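SusD superfamily protein (Bacteroides thetaiotaomicron, PDB 3MCX) is of unknown function but, as an outer-membrane SusD-family protein that binds zinc ions, probably helps capture nutrients such as glycans at the cell surface. Local coordinates at residues A[197-203]-A[257-261]; A[292-298]-A[432-438]; A[377-382]-A[395-401]. One frame throughout, in Å; residues are numbered along the deposited sequence. Where two conformers were deposited one is given.

Contact 1 (A[197-203]-A[257-261]); sequences GYINYWA and LFELY
A classic beta bulge, formed by Leu257 and Phe258 facing Ile354, meets the capped start of helix 201-214. Asn200 (chi1 p) is the N-cap: its OD1 accepts from Ala203 N at 2.9 Å. Tyr198 and Ile199 before it are extended, and Gly197 (phi 106°, psi -9°) turns the chain at angles suited to glycine. The segments run antiparallel, with CA atoms nearest at Gly197–Leu260 (4.8 Å) and Ala203–Leu257 (5.0 Å). Waters join the backbones: water 1 bridges Gly197 O (2.8 Å) and Tyr261 N (3.0 Å), water 2 Gly197 N (2.9 Å) and Glu259 N (3.0 Å), water 3 Tyr198 O and Leu257 O (2.6 Å each). Gly197 CA adds a CA-H...O contact to Glu259 O at 3.1 Å. Phe258 (chi1 t) offers a ring face to Ile199, whose CG1 stands 3.5 Å from the ring centroid, a CH-pi contact; Met128 of helix 115-140 touches both side chains. The whole is a hydrated seam between a bulged strand and an asparagine-capped helix in the largely helical SusD fold.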
loop_
_atom_site.group_PDB
_atom_site.type_symbol
_atom_site.label_atom_id
_atom_site.label_comp_id
_atom_site.label_asym_id
_atom_site.label_seq_id
_atom_site.Cartn_x
_atom_site.Cartn_y
_atom_site.Cartn_z
ATOM N N GLY A 197 8.726 11.824 -7.688
ATOM C CA GLY A 197 9.404 11.618 -6.421
ATOM C C GLY A 197 8.692 12.228 -5.246
ATOM O O GLY A 197 9.094 11.997 -4.114
ATOM N N TYR A 198 7.648 13.017 -5.526
ATOM C CA TYR A 198 6.993 13.890 -4.539
ATOM C C TYR A 198 5.489 13.890 -4.740
ATOM O O TYR A 198 5.000 13.470 -5.779
ATOM C CB TYR A 198 7.466 15.321 -4.715
ATOM C CG TYR A 198 8.947 15.475 -4.661
ATOM C CD1 TYR A 198 9.629 15.261 -3.483
ATOM C CD2 TYR A 198 9.673 15.829 -5.787
ATOM C CE1 TYR A 198 10.991 15.420 -3.402
ATOM C CE2 TYR A 198 11.046 15.977 -5.720
ATOM C CZ TYR A 198 11.694 15.770 -4.523
ATOM O OH TYR A 198 13.053 15.910 -4.434
ATOM N N ILE A 199 4.752 14.394 -3.749
ATOM C CA ILE A 199 3.299 14.428 -3.782
ATOM C C ILE A 199 2.776 15.689 -4.440
ATOM O O ILE A 199 3.145 16.792 -4.035
ATOM C CB ILE A 199 2.734 14.350 -2.346
ATOM C CG1 ILE A 199 3.077 12.989 -1.754
ATOM C CG2 ILE A 199 1.229 14.584 -2.341
ATOM C CD1 ILE A 199 2.960 12.938 -0.228
ATOM N N ASN A 200 1.935 15.529 -5.473
ATOM C CA ASN A 200 1.205 16.627 -6.087
ATOM C C ASN A 200 -0.309 16.481 -5.858
ATOM O O ASN A 200 -0.753 15.569 -5.153
ATOM C CB ASN A 200 1.566 16.759 -7.572
ATOM C CG ASN A 200 0.990 15.638 -8.440
ATOM O OD1 ASN A 200 0.308 14.733 -7.940
ATOM N ND2 ASN A 200 1.287 15.693 -9.751
ATOM N N TYR A 201 -1.084 17.394 -6.449
ATOM C CA TYR A 201 -2.533 17.419 -6.259
ATOM C C TYR A 201 -3.165 16.084 -6.672
ATOM O O TYR A 201 -4.054 15.574 -5.979
ATOM C CB TYR A 201 -3.141 18.609 -7.042
ATOM C CG TYR A 201 -4.645 18.643 -7.042
ATOM C CD1 TYR A 201 -5.379 17.979 -8.012
ATOM C CD2 TYR A 201 -5.338 19.342 -6.047
ATOM C CE1 TYR A 201 -6.774 18.025 -7.997
ATOM C CE2 TYR A 201 -6.715 19.399 -6.035
ATOM C CZ TYR A 201 -7.419 18.738 -6.999
ATOM O OH TYR A 201 -8.776 18.799 -6.950
ATOM N N TRP A 202 -2.720 15.568 -7.814
ATOM C CA TRP A 202 -3.280 14.334 -8.385
ATOM C C TRP A 202 -3.019 13.146 -7.474
ATOM O O TRP A 202 -3.925 12.335 -7.251
ATOM C CB TRP A 202 -2.766 14.124 -9.825
ATOM C CG TRP A 202 -2.965 15.369 -10.607
ATOM C CD1 TRP A 202 -2.002 16.246 -11.017
ATOM C CD2 TRP A 202 -4.221 15.962 -10.950
ATOM N NE1 TRP A 202 -2.577 17.310 -11.631
ATOM C CE2 TRP A 202 -3.942 17.186 -11.581
ATOM C CE3 TRP A 202 -5.558 15.577 -10.786
ATOM C CZ2 TRP A 202 -4.946 18.034 -12.065
ATOM C CZ3 TRP A 202 -6.548 16.402 -11.270
ATOM C CH2 TRP A 202 -6.242 17.632 -11.886
ATOM N N ALA A 203 -1.804 13.046 -6.937
ATOM C CA ALA A 203 -1.465 11.999 -5.986
ATOM C C ALA A 203 -2.349 12.089 -4.736
ATOM O O ALA A 203 -2.815 11.083 -4.204
ATOM C CB ALA A 203 0.007 12.110 -5.566
ATOM N N LEU A 257 1.393 7.979 -9.979
ATOM C CA LEU A 257 0.939 9.270 -9.458
ATOM C C LEU A 257 1.826 9.773 -8.318
ATOM O O LEU A 257 2.056 10.972 -8.196
ATOM C CB LEU A 257 -0.512 9.173 -9.023
ATOM C CG LEU A 257 -1.522 8.949 -10.148
ATOM C CD1 LEU A 257 -2.802 8.334 -9.583
ATOM C CD2 LEU A 257 -1.864 10.249 -10.832
ATOM N N PHE A 258 2.296 8.867 -7.478
ATOM C CA PHE A 258 3.282 9.183 -6.429
ATOM C C PHE A 258 4.187 7.971 -6.319
ATOM O O PHE A 258 3.733 6.868 -6.107
ATOM C CB PHE A 258 2.582 9.505 -5.121
ATOM C CG PHE A 258 3.495 9.681 -3.909
ATOM C CD1 PHE A 258 4.740 10.288 -4.010
ATOM C CD2 PHE A 258 3.063 9.271 -2.668
ATOM C CE1 PHE A 258 5.547 10.446 -2.870
ATOM C CE2 PHE A 258 3.888 9.447 -1.518
ATOM C CZ PHE A 258 5.119 10.002 -1.649
ATOM N N GLU A 259 5.488 8.219 -6.481
ATOM C CA GLU A 259 6.487 7.157 -6.501
ATOM C C GLU A 259 7.773 7.704 -5.891
ATOM O O GLU A 259 8.233 8.777 -6.270
ATOM C CB GLU A 259 6.689 6.714 -7.947
ATOM C CG GLU A 259 7.832 5.762 -8.215
ATOM C CD GLU A 259 7.862 5.412 -9.706
ATOM O OE1 GLU A 259 6.767 5.192 -10.285
ATOM O OE2 GLU A 259 8.936 5.394 -10.328
ATOM N N LEU A 260 8.339 6.956 -4.946
ATOM C CA LEU A 260 9.565 7.365 -4.259
ATOM C C LEU A 260 10.768 6.907 -5.058
ATOM O O LEU A 260 10.847 5.768 -5.494
ATOM C CB LEU A 260 9.606 6.810 -2.837
ATOM C CG LEU A 260 8.462 7.287 -1.952
ATOM C CD1 LEU A 260 8.342 6.384 -0.728
ATOM C CD2 LEU A 260 8.671 8.762 -1.564
ATOM N N TYR A 261 11.714 7.824 -5.241
ATOM C CA TYR A 261 12.914 7.594 -6.046
ATOM C C TYR A 261 13.957 6.855 -5.226
ATOM O O TYR A 261 14.303 7.285 -4.098
ATOM C CB TYR A 261 13.467 8.932 -6.500
ATOM C CG TYR A 261 14.682 8.864 -7.383
ATOM C CD1 TYR A 261 14.655 8.180 -8.581
ATOM C CD2 TYR A 261 15.884 9.496 -7.021
ATOM C CE1 TYR A 261 15.773 8.128 -9.389
ATOM C CE2 TYR A 261 17.005 9.460 -7.837
ATOM C CZ TYR A 261 16.945 8.775 -9.023
ATOM O OH TYR A 261 18.064 8.741 -9.838
HETATM O O HOH W 1 11.381 10.463 -3.893
HETATM O O HOH W 2 6.049 10.796 -7.930
HETATM O O HOH W 3 2.995 13.205 -7.391
#

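Contact 2 (A[292-298]-A[432-438]); sequences ILSEDFL and ERKGSWH
Trp437 lays the face of its six-membered ring over Glu295, whose CB sits 3.6 Å from the ring centroid and 14° off the normal, a CH-pi contact. The rotamer (chi1 p, chi2 88°) also aims the indole NE1 straight at Leu293 O, 2.9 Å away and hydrogen-bonded at 173°. Leu298 CD1 meets the ring edge, 3.9 Å from Trp437 CZ2. The partner loop makes a type I turn from Gly435 to His438, closed by His438 N to Gly435 O at 3.3 Å, and the backbones come nearest at Gly435, its CA 4.5 Å from Glu295 CA; a CB there would clash with Asp296 OD1 and Glu295 CB. The carboxylates at the start of the helix gather the loop amides. Asp296 (chi1 m) takes Gly435 N on OD1 at 2.9 Å and Lys434 N on OD2 at 3.0 Å, while Asp296 OD1 also receives His438 NE2 at 2.8 Å, a His-carboxylate hydrogen bond; the other ring nitrogen of His438 bonds Tyr72. Glu295 OE1 accepts Ser436 N at 2.9 Å. Ser294 is the N-cap, its OG accepting Phe297 N at 3.1 Å and also hydrogen-bonding Ala54 O. The contact thus pins the loop between strand 431-432 and helix 441-444 onto the junction of strand 292-293 and helix 295-301, with strand 56-57 alongside Ile292 and His438 and strand 313-314 touching Leu293 and Leu298.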
loop_
_atom_site.group_PDB
_atom_site.type_symbol
_atom_site.label_atom_id
_atom_site.label_comp_id
_atom_site.label_asym_id
_atom_site.label_seq_id
_atom_site.Cartn_x
_atom_site.Cartn_y
_atom_site.Cartn_z
ATOM N N ILE A 292 6.097 -15.445 -2.598
ATOM C CA ILE A 292 5.775 -16.111 -3.848
ATOM C C ILE A 292 4.281 -16.044 -4.044
ATOM O O ILE A 292 3.533 -15.818 -3.086
ATOM C CB ILE A 292 6.266 -17.559 -3.916
ATOM C CG1 ILE A 292 5.689 -18.446 -2.784
ATOM C CG2 ILE A 292 7.837 -17.594 -3.910
ATOM C CD1 ILE A 292 5.949 -19.950 -2.913
ATOM N N LEU A 293 3.840 -16.247 -5.279
ATOM C CA LEU A 293 2.425 -16.271 -5.614
ATOM C C LEU A 293 1.808 -17.600 -5.212
ATOM O O LEU A 293 2.454 -18.663 -5.345
ATOM C CB LEU A 293 2.256 -16.025 -7.111
ATOM C CG LEU A 293 2.829 -14.684 -7.618
ATOM C CD1 LEU A 293 2.884 -14.607 -9.161
ATOM C CD2 LEU A 293 2.014 -13.502 -7.045
ATOM N N SER A 294 0.563 -17.549 -4.738
ATOM C CA SER A 294 -0.175 -18.743 -4.375
ATOM C C SER A 294 -0.871 -19.379 -5.578
ATOM O O SER A 294 -1.031 -18.765 -6.642
ATOM C CB SER A 294 -1.223 -18.391 -3.341
ATOM O OG SER A 294 -2.236 -17.619 -3.954
ATOM N N GLU A 295 -1.313 -20.591 -5.384
ATOM C CA GLU A 295 -2.122 -21.241 -6.404
ATOM C C GLU A 295 -3.469 -20.527 -6.557
ATOM O O GLU A 295 -4.060 -20.520 -7.643
ATOM C CB GLU A 295 -2.351 -22.709 -6.083
ATOM C CG GLU A 295 -2.839 -23.503 -7.270
ATOM C CD GLU A 295 -3.245 -24.900 -6.884
ATOM O OE1 GLU A 295 -3.809 -25.045 -5.759
ATOM O OE2 GLU A 295 -3.043 -25.841 -7.725
ATOM N N ASP A 296 -3.970 -19.919 -5.483
ATOM C CA ASP A 296 -5.192 -19.087 -5.610
ATOM C C ASP A 296 -4.988 -18.023 -6.671
ATOM O O ASP A 296 -5.862 -17.817 -7.496
ATOM C CB ASP A 296 -5.594 -18.418 -4.285
ATOM C CG ASP A 296 -5.557 -19.348 -3.089
ATOM O OD1 ASP A 296 -4.460 -19.797 -2.659
ATOM O OD2 ASP A 296 -6.650 -19.614 -2.553
ATOM N N PHE A 297 -3.854 -17.320 -6.640
ATOM C CA PHE A 297 -3.596 -16.285 -7.607
ATOM C C PHE A 297 -3.424 -16.832 -9.018
ATOM O O PHE A 297 -4.004 -16.318 -9.967
ATOM C CB PHE A 297 -2.339 -15.480 -7.238
ATOM C CG PHE A 297 -2.100 -14.353 -8.204
ATOM C CD1 PHE A 297 -2.955 -13.262 -8.210
ATOM C CD2 PHE A 297 -1.107 -14.436 -9.176
ATOM C CE1 PHE A 297 -2.797 -12.234 -9.137
ATOM C CE2 PHE A 297 -0.955 -13.442 -10.097
ATOM C CZ PHE A 297 -1.805 -12.335 -10.082
ATOM N N LEU A 298 -2.611 -17.869 -9.173
ATOM C CA LEU A 298 -2.390 -18.427 -10.516
ATOM C C LEU A 298 -3.693 -18.937 -11.093
ATOM O O LEU A 298 -3.974 -18.761 -12.275
ATOM C CB LEU A 298 -1.288 -19.509 -10.519
ATOM C CG LEU A 298 0.132 -18.977 -10.207
ATOM C CD1 LEU A 298 1.150 -20.124 -10.376
ATOM C CD2 LEU A 298 0.504 -17.762 -11.073
ATOM N N GLU A 432 -9.611 -16.672 2.349
ATOM C CA GLU A 432 -9.351 -18.116 2.429
ATOM C C GLU A 432 -8.105 -18.435 1.607
ATOM O O GLU A 432 -8.022 -18.104 0.423
ATOM C CB GLU A 432 -10.535 -18.959 1.924
ATOM C CG GLU A 432 -11.777 -18.933 2.832
ATOM C CD GLU A 432 -12.888 -19.859 2.337
ATOM O OE1 GLU A 432 -13.498 -19.579 1.275
ATOM O OE2 GLU A 432 -13.099 -20.898 2.981
ATOM N N ARG A 433 -7.141 -19.070 2.252
ATOM C CA ARG A 433 -5.922 -19.539 1.603
ATOM C C ARG A 433 -6.156 -20.997 1.198
ATOM O O ARG A 433 -5.973 -21.903 2.009
ATOM C CB ARG A 433 -4.762 -19.416 2.590
ATOM C CG ARG A 433 -4.265 -18.036 2.852
ATOM C CD ARG A 433 -5.080 -17.190 3.885
ATOM N NE ARG A 433 -4.304 -15.993 4.101
ATOM C CZ ARG A 433 -3.277 -15.877 4.937
ATOM N NH1 ARG A 433 -3.066 -16.750 5.910
ATOM N NH2 ARG A 433 -2.517 -14.824 4.833
ATOM N N LYS A 434 -6.578 -21.217 -0.052
ATOM C CA LYS A 434 -7.014 -22.529 -0.511
ATOM C C LYS A 434 -5.988 -23.274 -1.367
ATOM O O LYS A 434 -6.039 -24.495 -1.477
ATOM C CB LYS A 434 -8.320 -22.442 -1.315
ATOM C CG LYS A 434 -9.535 -22.044 -0.463
ATOM C CD LYS A 434 -10.809 -22.450 -1.172
ATOM C CE LYS A 434 -11.919 -21.449 -0.970
ATOM N NZ LYS A 434 -13.034 -21.636 -2.011
ATOM N N GLY A 435 -5.050 -22.515 -1.915
ATOM C CA GLY A 435 -4.058 -23.052 -2.820
ATOM C C GLY A 435 -3.193 -24.128 -2.207
ATOM O O GLY A 435 -2.871 -24.085 -1.018
ATOM N N SER A 436 -2.777 -25.088 -3.025
ATOM C CA SER A 436 -2.136 -26.304 -2.537
ATOM C C SER A 436 -0.720 -26.129 -1.988
ATOM O O SER A 436 -0.225 -27.067 -1.334
ATOM C CB SER A 436 -2.141 -27.404 -3.610
ATOM O OG SER A 436 -1.281 -27.069 -4.663
ATOM N N TRP A 437 -0.063 -25.004 -2.264
ATOM C CA TRP A 437 1.244 -24.763 -1.669
ATOM C C TRP A 437 1.290 -23.717 -0.583
ATOM O O TRP A 437 2.366 -23.325 -0.159
ATOM C CB TRP A 437 2.341 -24.559 -2.716
ATOM C CG TRP A 437 2.140 -23.453 -3.750
ATOM C CD1 TRP A 437 2.484 -22.156 -3.639
ATOM C CD2 TRP A 437 1.609 -23.612 -5.079
ATOM N NE1 TRP A 437 2.192 -21.476 -4.793
ATOM C CE2 TRP A 437 1.634 -22.343 -5.687
ATOM C CE3 TRP A 437 1.123 -24.707 -5.812
ATOM C CZ2 TRP A 437 1.220 -22.139 -7.001
ATOM C CZ3 TRP A 437 0.690 -24.502 -7.117
ATOM C CH2 TRP A 437 0.740 -23.229 -7.695
ATOM N N HIS A 438 0.141 -23.289 -0.067
ATOM C CA HIS A 438 0.171 -22.540 1.160
ATOM C C HIS A 438 0.888 -23.346 2.218
ATOM O O HIS A 438 0.853 -24.596 2.256
ATOM C CB HIS A 438 -1.239 -22.168 1.593
ATOM C CG HIS A 438 -1.766 -20.965 0.877
ATOM N ND1 HIS A 438 -1.331 -19.679 1.145
ATOM C CD2 HIS A 438 -2.694 -20.854 -0.109
ATOM C CE1 HIS A 438 -1.956 -18.827 0.343
ATOM N NE2 HIS A 438 -2.809 -19.518 -0.413
HETATM O O HOH W 4 -0.676 -21.850 -2.810
HETATM O O HOH W 5 -8.947 -18.040 -2.046
#

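Contact 3 (A[377-382]-A[395-401]); sequences AQGYLN and QVSTETF
The ring of Phe401 (chi1 t) forms the apolar centre, lying against one side of helix 374-385. Gln378 CA stands over its face, 3.7 Å from the centroid and 13° off the normal, a CH-pi contact, while Leu381 CD2 meets the ring edge at 3.8 Å from Phe401 CD1 and Ala377 CB lies 4.0 Å from Phe401 CZ. Leu381 CD2 also reaches Val396 CG2 at 3.9 Å. Leu368 of helix 356-370 and Ile406 of helix 403-414 pack on Phe401 as well. One helical turn on from Gln378, the contact turns polar at Asn382 (chi1 m): its OD1 accepts Val396 N at 2.8 Å and its ND2 gives to Val396 O at 2.9 Å, so the CA atoms of Asn382 and Gln395 come within 5.5 Å. Farther out, Gln378 OE1 lies 3.0 Å from Thr398 OG1, and water 7, held by Val396 O at 2.7 Å, makes a weak 3.4 Å bond with Gln378 NE2. A side-chain amide that pairs with both the NH and the CO of Val396 stands in for a backbone partner, so this irregular segment is held to the helix in a set register without any strand pairing.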
loop_
_atom_site.group_PDB
_atom_site.type_symbol
_atom_site.label_atom_id
_atom_site.label_comp_id
_atom_site.label_asym_id
_atom_site.label_seq_id
_atom_site.Cartn_x
_atom_site.Cartn_y
_atom_site.Cartn_z
ATOM N N ALA A 377 -19.184 4.188 -13.982
ATOM C CA ALA A 377 -18.363 3.295 -13.162
ATOM C C ALA A 377 -17.959 1.991 -13.877
ATOM O O ALA A 377 -16.780 1.548 -13.815
ATOM C CB ALA A 377 -19.104 2.983 -11.847
ATOM N N GLN A 378 -18.932 1.389 -14.559
ATOM C CA GLN A 378 -18.717 0.178 -15.336
ATOM C C GLN A 378 -17.685 0.452 -16.445
ATOM O O GLN A 378 -16.781 -0.357 -16.699
ATOM C CB GLN A 378 -20.100 -0.275 -15.824
ATOM C CG GLN A 378 -20.230 -0.872 -17.128
ATOM C CD GLN A 378 -21.703 -0.979 -17.510
ATOM O OE1 GLN A 378 -22.593 -0.804 -16.671
ATOM N NE2 GLN A 378 -21.955 -1.261 -18.755
ATOM N N GLY A 379 -17.763 1.641 -17.024
ATOM C CA GLY A 379 -16.802 2.076 -18.040
ATOM C C GLY A 379 -15.396 2.089 -17.501
ATOM O O GLY A 379 -14.457 1.707 -18.194
ATOM N N TYR A 380 -15.231 2.527 -16.251
ATOM C CA TYR A 380 -13.888 2.588 -15.679
ATOM C C TYR A 380 -13.304 1.200 -15.449
ATOM O O TYR A 380 -12.095 0.975 -15.635
ATOM C CB TYR A 380 -13.863 3.400 -14.376
ATOM C CG TYR A 380 -14.230 4.859 -14.549
ATOM C CD1 TYR A 380 -13.792 5.597 -15.656
ATOM C CD2 TYR A 380 -15.009 5.518 -13.595
ATOM C CE1 TYR A 380 -14.126 6.942 -15.799
ATOM C CE2 TYR A 380 -15.330 6.856 -13.730
ATOM C CZ TYR A 380 -14.888 7.564 -14.822
ATOM O OH TYR A 380 -15.214 8.908 -14.958
ATOM N N LEU A 381 -14.139 0.261 -15.025
ATOM C CA LEU A 381 -13.694 -1.132 -14.931
ATOM C C LEU A 381 -13.258 -1.630 -16.304
ATOM O O LEU A 381 -12.214 -2.258 -16.439
ATOM C CB LEU A 381 -14.785 -2.051 -14.374
ATOM C CG LEU A 381 -14.310 -3.505 -14.208
ATOM C CD1 LEU A 381 -13.097 -3.643 -13.271
ATOM C CD2 LEU A 381 -15.500 -4.428 -13.808
ATOM N N ASN A 382 -14.048 -1.339 -17.318
ATOM C CA ASN A 382 -13.743 -1.776 -18.684
ATOM C C ASN A 382 -12.493 -1.091 -19.258
ATOM O O ASN A 382 -11.792 -1.683 -20.072
ATOM C CB ASN A 382 -14.951 -1.631 -19.598
ATOM C CG ASN A 382 -15.974 -2.731 -19.365
ATOM O OD1 ASN A 382 -15.623 -3.823 -18.875
ATOM N ND2 ASN A 382 -17.245 -2.448 -19.668
ATOM N N GLN A 395 -15.029 -7.912 -20.885
ATOM C CA GLN A 395 -15.621 -6.638 -20.505
ATOM C C GLN A 395 -17.035 -6.845 -19.989
ATOM O O GLN A 395 -17.743 -7.742 -20.424
ATOM C CB GLN A 395 -15.597 -5.653 -21.668
ATOM C CG GLN A 395 -14.165 -5.234 -21.993
ATOM C CD GLN A 395 -14.072 -4.299 -23.149
ATOM O OE1 GLN A 395 -14.676 -3.212 -23.135
ATOM N NE2 GLN A 395 -13.306 -4.689 -24.175
ATOM N N VAL A 396 -17.419 -5.998 -19.034
ATOM C CA VAL A 396 -18.716 -6.130 -18.378
ATOM C C VAL A 396 -19.801 -5.260 -19.003
ATOM O O VAL A 396 -19.536 -4.185 -19.560
ATOM C CB VAL A 396 -18.616 -5.789 -16.872
ATOM C CG1 VAL A 396 -17.635 -6.728 -16.180
ATOM C CG2 VAL A 396 -18.181 -4.327 -16.682
ATOM N N SER A 397 -21.018 -5.781 -18.931
ATOM C CA SER A 397 -22.250 -5.036 -19.151
ATOM C C SER A 397 -22.835 -4.720 -17.779
ATOM O O SER A 397 -22.321 -5.182 -16.776
ATOM C CB SER A 397 -23.266 -5.900 -19.896
ATOM O OG SER A 397 -23.537 -7.055 -19.099
ATOM N N THR A 398 -23.952 -3.990 -17.736
ATOM C CA THR A 398 -24.595 -3.705 -16.444
ATOM C C THR A 398 -24.930 -4.995 -15.694
ATOM O O THR A 398 -24.721 -5.066 -14.479
ATOM C CB THR A 398 -25.850 -2.807 -16.600
ATOM O OG1 THR A 398 -25.444 -1.573 -17.216
ATOM C CG2 THR A 398 -26.452 -2.473 -15.209
ATOM N N GLU A 399 -25.363 -6.028 -16.419
ATOM C CA GLU A 399 -25.696 -7.316 -15.794
ATOM C C GLU A 399 -24.491 -8.055 -15.197
ATOM O O GLU A 399 -24.632 -8.753 -14.183
ATOM C CB GLU A 399 -26.459 -8.233 -16.765
ATOM C CG GLU A 399 -25.773 -8.518 -18.095
ATOM N N THR A 400 -23.303 -7.928 -15.809
ATOM C CA THR A 400 -22.116 -8.638 -15.339
ATOM C C THR A 400 -21.177 -7.741 -14.519
ATOM O O THR A 400 -20.152 -8.170 -14.047
ATOM C CB THR A 400 -21.349 -9.318 -16.507
ATOM O OG1 THR A 400 -20.969 -8.315 -17.466
ATOM C CG2 THR A 400 -22.247 -10.372 -17.181
ATOM N N PHE A 401 -21.573 -6.496 -14.325
ATOM C CA PHE A 401 -20.830 -5.561 -13.499
ATOM C C PHE A 401 -21.180 -5.803 -12.034
ATOM O O PHE A 401 -22.099 -5.165 -11.493
ATOM C CB PHE A 401 -21.168 -4.122 -13.914
ATOM C CG PHE A 401 -20.394 -3.038 -13.179
ATOM C CD1 PHE A 401 -19.022 -3.131 -12.968
ATOM C CD2 PHE A 401 -21.047 -1.858 -12.778
ATOM C CE1 PHE A 401 -18.306 -2.122 -12.325
ATOM C CE2 PHE A 401 -20.326 -0.847 -12.104
ATOM C CZ PHE A 401 -18.972 -0.972 -11.911
HETATM O O HOH W 6 -24.738 -2.615 -20.103
HETATM O O HOH W 7 -20.281 -2.510 -21.492
#

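From the N terminus, the helices up to 172-186 come first. Contact 1 then closes a loop holding the rest of helix 201-214 and helix 218-231, and brings strand 256-260 back beside the start of helix 201-214. After it, in series, 292-298 opens contact 2, which closes only at 432-438, more than 130 residues on, joining the junction of strand 292-293 and helix 295-301 to the loop after strand 431-432, on the opposite side of the chain's centre from contact 1. Contact 3 is nested within that long loop: it folds the chain between helices 374-385 and 403-414 back onto the first of them. The three centres lie 27 to 33 Å apart and none touches another.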